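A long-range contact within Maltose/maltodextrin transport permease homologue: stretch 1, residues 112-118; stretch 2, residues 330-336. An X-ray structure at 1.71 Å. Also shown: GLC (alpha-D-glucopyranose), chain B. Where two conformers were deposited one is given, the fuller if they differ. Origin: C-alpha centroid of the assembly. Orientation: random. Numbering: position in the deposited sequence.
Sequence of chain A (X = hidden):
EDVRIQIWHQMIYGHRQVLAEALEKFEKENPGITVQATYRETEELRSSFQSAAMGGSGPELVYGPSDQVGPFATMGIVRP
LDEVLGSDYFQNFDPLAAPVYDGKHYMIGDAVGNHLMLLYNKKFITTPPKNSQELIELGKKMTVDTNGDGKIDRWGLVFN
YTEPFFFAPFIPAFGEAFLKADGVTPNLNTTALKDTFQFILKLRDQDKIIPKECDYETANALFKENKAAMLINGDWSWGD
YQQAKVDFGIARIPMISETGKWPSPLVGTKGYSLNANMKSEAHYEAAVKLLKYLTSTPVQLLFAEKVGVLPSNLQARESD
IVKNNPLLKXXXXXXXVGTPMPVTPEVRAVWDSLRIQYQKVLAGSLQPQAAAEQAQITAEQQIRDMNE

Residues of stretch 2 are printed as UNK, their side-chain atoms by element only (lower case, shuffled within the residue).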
# COMPACT_ATOMS: atom_id res chain seq x y z
N VAL A 112 8.69 -5.76 -4.06
CA VAL A 112 7.51 -6.56 -3.77
C VAL A 112 7.17 -6.35 -2.31
O VAL A 112 8.05 -6.31 -1.45
CB VAL A 112 7.73 -8.05 -4.10
CG1 VAL A 112 6.64 -8.93 -3.53
CG2 VAL A 112 7.82 -8.24 -5.63
N GLY A 113 5.88 -6.17 -2.02
CA GLY A 113 5.46 -5.97 -0.65
C GLY A 113 4.17 -5.19 -0.63
O GLY A 113 3.12 -5.73 -0.97
N ASN A 114 4.24 -3.92 -0.25
CA ASN A 114 3.07 -3.06 -0.14
C ASN A 114 2.08 -3.58 0.90
O ASN A 114 0.89 -3.30 0.83
CB ASN A 114 2.38 -2.90 -1.51
CG ASN A 114 1.55 -1.64 -1.58
OD1 ASN A 114 2.03 -0.56 -1.24
ND2 ASN A 114 0.29 -1.77 -2.00
N HIS A 115 2.58 -4.34 1.87
CA HIS A 115 1.75 -5.09 2.80
C HIS A 115 1.73 -4.41 4.16
O HIS A 115 2.75 -3.86 4.61
CB HIS A 115 2.25 -6.53 2.94
CG HIS A 115 3.71 -6.64 3.27
ND1 HIS A 115 4.70 -6.09 2.48
CD2 HIS A 115 4.35 -7.25 4.30
CE1 HIS A 115 5.89 -6.36 3.00
NE2 HIS A 115 5.70 -7.06 4.11
N LEU A 116 0.58 -4.47 4.83
CA LEU A 116 0.43 -3.94 6.18
C LEU A 116 0.87 -4.96 7.22
O LEU A 116 0.80 -6.17 7.02
CB LEU A 116 -1.02 -3.56 6.43
CG LEU A 116 -1.54 -2.42 5.57
CD1 LEU A 116 -3.05 -2.28 5.79
CD2 LEU A 116 -0.82 -1.12 5.89
N MET A 117 1.29 -4.44 8.37
CA MET A 117 1.78 -5.29 9.45
C MET A 117 1.63 -4.51 10.74
O MET A 117 1.31 -3.33 10.74
CB MET A 117 3.23 -5.70 9.21
CG MET A 117 4.21 -4.55 9.41
SD MET A 117 5.70 -4.69 8.40
CE MET A 117 5.05 -4.25 6.77
N LEU A 118 1.87 -5.20 11.86
CA LEU A 118 1.99 -4.52 13.15
C LEU A 118 3.43 -4.05 13.33
O LEU A 118 4.36 -4.81 13.05
CB LEU A 118 1.57 -5.45 14.30
CG LEU A 118 1.45 -4.77 15.68
CD1 LEU A 118 0.15 -3.99 15.74
CD2 LEU A 118 1.51 -5.81 16.80
N UNK A 330 11.02 -11.89 8.89
CA UNK A 330 9.69 -11.73 9.48
C UNK A 330 8.72 -11.17 8.45
O UNK A 330 7.54 -11.54 8.42
c UNK A 330 10.59 -10.81 13.16
c UNK A 330 9.77 -10.84 10.74
c UNK A 330 10.61 -11.52 11.82
c UNK A 330 8.36 -10.55 11.27
N UNK A 331 9.19 -10.27 7.59
CA UNK A 331 8.33 -9.74 6.54
C UNK A 331 7.82 -10.85 5.64
O UNK A 331 6.66 -10.83 5.20
c UNK A 331 9.09 -8.69 5.74
o UNK A 331 8.26 -8.14 4.73
N UNK A 332 8.67 -11.84 5.33
CA UNK A 332 8.22 -12.97 4.53
C UNK A 332 7.17 -13.78 5.28
O UNK A 332 6.19 -14.25 4.68
c UNK A 332 9.40 -13.84 4.11
N UNK A 333 7.33 -13.93 6.60
CA UNK A 333 6.33 -14.63 7.40
C UNK A 333 5.02 -13.85 7.47
O UNK A 333 3.95 -14.45 7.59
o UNK A 333 5.28 -14.72 10.54
c UNK A 333 6.88 -14.88 8.80
c UNK A 333 5.85 -15.48 9.73
o UNK A 333 5.61 -16.70 9.64
N UNK A 334 5.09 -12.51 7.38
CA UNK A 334 3.87 -11.70 7.34
C UNK A 334 3.17 -11.88 6.01
O UNK A 334 1.94 -12.06 5.96
c UNK A 334 4.22 -10.23 7.62
c UNK A 334 4.67 -10.04 9.06
c UNK A 334 3.03 -9.30 7.28
c UNK A 334 5.45 -8.76 9.30
N UNK A 335 3.92 -11.84 4.91
CA UNK A 335 3.34 -12.00 3.58
C UNK A 335 2.79 -13.40 3.35
O UNK A 335 1.93 -13.58 2.49
c UNK A 335 4.70 -10.15 2.42
c UNK A 335 4.39 -11.66 2.52
c UNK A 335 7.38 -10.35 1.70
s UNK A 335 5.81 -9.75 1.05
N UNK A 336 3.26 -14.38 4.12
CA UNK A 336 2.84 -15.77 3.95
C UNK A 336 1.35 -15.95 4.17
O UNK A 336 0.72 -16.82 3.55
o UNK A 336 5.20 -18.68 6.20
c UNK A 336 3.95 -18.70 6.29
o UNK A 336 3.34 -19.25 7.25
c UNK A 336 3.66 -16.64 4.91
c UNK A 336 3.13 -18.03 5.20
C1 GLC B . -0.31 2.80 0.59
C2 GLC B . -0.34 1.68 -0.44
C3 GLC B . -1.50 1.82 -1.42
C4 GLC B . -2.78 1.98 -0.61
C5 GLC B . -2.65 3.18 0.32
C6 GLC B . -3.92 3.38 1.15
O2 GLC B . 0.92 1.69 -1.14
O3 GLC B . -1.57 0.63 -2.22
O4 GLC B . -3.87 2.21 -1.49
O5 GLC B . -1.57 2.93 1.22
O6 GLC B . -3.92 4.70 1.74

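Position 330 carries four side-chain carbons and no heteroatom, and they stay 7.0 Å or more from stretch 1, so the assignment rests on shape alone. The carbon bonded to CA bears two others, and one of these arms is two carbons long; such beta-branching identifies isoleucine, I330.

Position 331 has one carbon followed by one oxygen. The oxygen lies 2.8 Å from H115 NE2, at hydrogen-bonding distance. A single-carbon hydroxyl side chain is serine, S331. The H115 NE2 to S331 OG bond has an angle of 143°, and either atom could be the donor.

Position 332 shows a single carbon, CB, directed away from stretch 1. Nothing extends beyond it, which makes the residue alanine, A332.

Position 333 is out of reach of stretch 1. It has two carbons, the second holding two oxygens and no nitrogen: a short carboxylate, which rules out the amide and identifies aspartate, D333.

Position 334 again has four carbons, forked at the first with one arm two carbons long. Here CA-to-CB points toward stretch 1, and the side-chain atoms reach M117, H115 and L116. The branching again means isoleucine, I334. CD1 of I334 packs 3.8 Å from M117 CB, while CG2 of I334 sits 3.9 Å from H115 CD2 and 3.9 Å from L116 O. The backbone bond from I334 N to I330 O, 2.8 Å, fits the helix.

Position 335 is an unbranched chain of two carbons, a sulfur and a terminal carbon; it lies over one face of the H115 ring and nears G113. This chain is the signature of methionine, M335. Its CG lies 3.6 Å from the centroid of the H115 ring, 17° off the normal, a CH-pi contact; SD of M335 is 4.0 Å from the same centroid and 12° off the normal, a sulfur-aromatic contact. SD of M335 also approaches G113 CA at 4.2 Å.

Position 336 makes no contact with stretch 1. It has three carbons in line, the third bearing two oxygens, consistent with glutamate, E336.

The contact is organized around the H115 ring. M335 covers one face, whereas S331 OG and I334 CG2 approach near the ring plane at its edge. Since 331 and 335 are one helical turn apart, with M335 N bonded to S331 O at 2.9 Å, the helix presents a polar edge partner and a thioether to the same imidazole. I334 extends the apolar packing to M117, and the interface buries 274 Å² in all. N114 points away from this helix, and its ND2 donates to GLC O3 at 3.0 Å.

Stretch 2 330-336: ISADIME
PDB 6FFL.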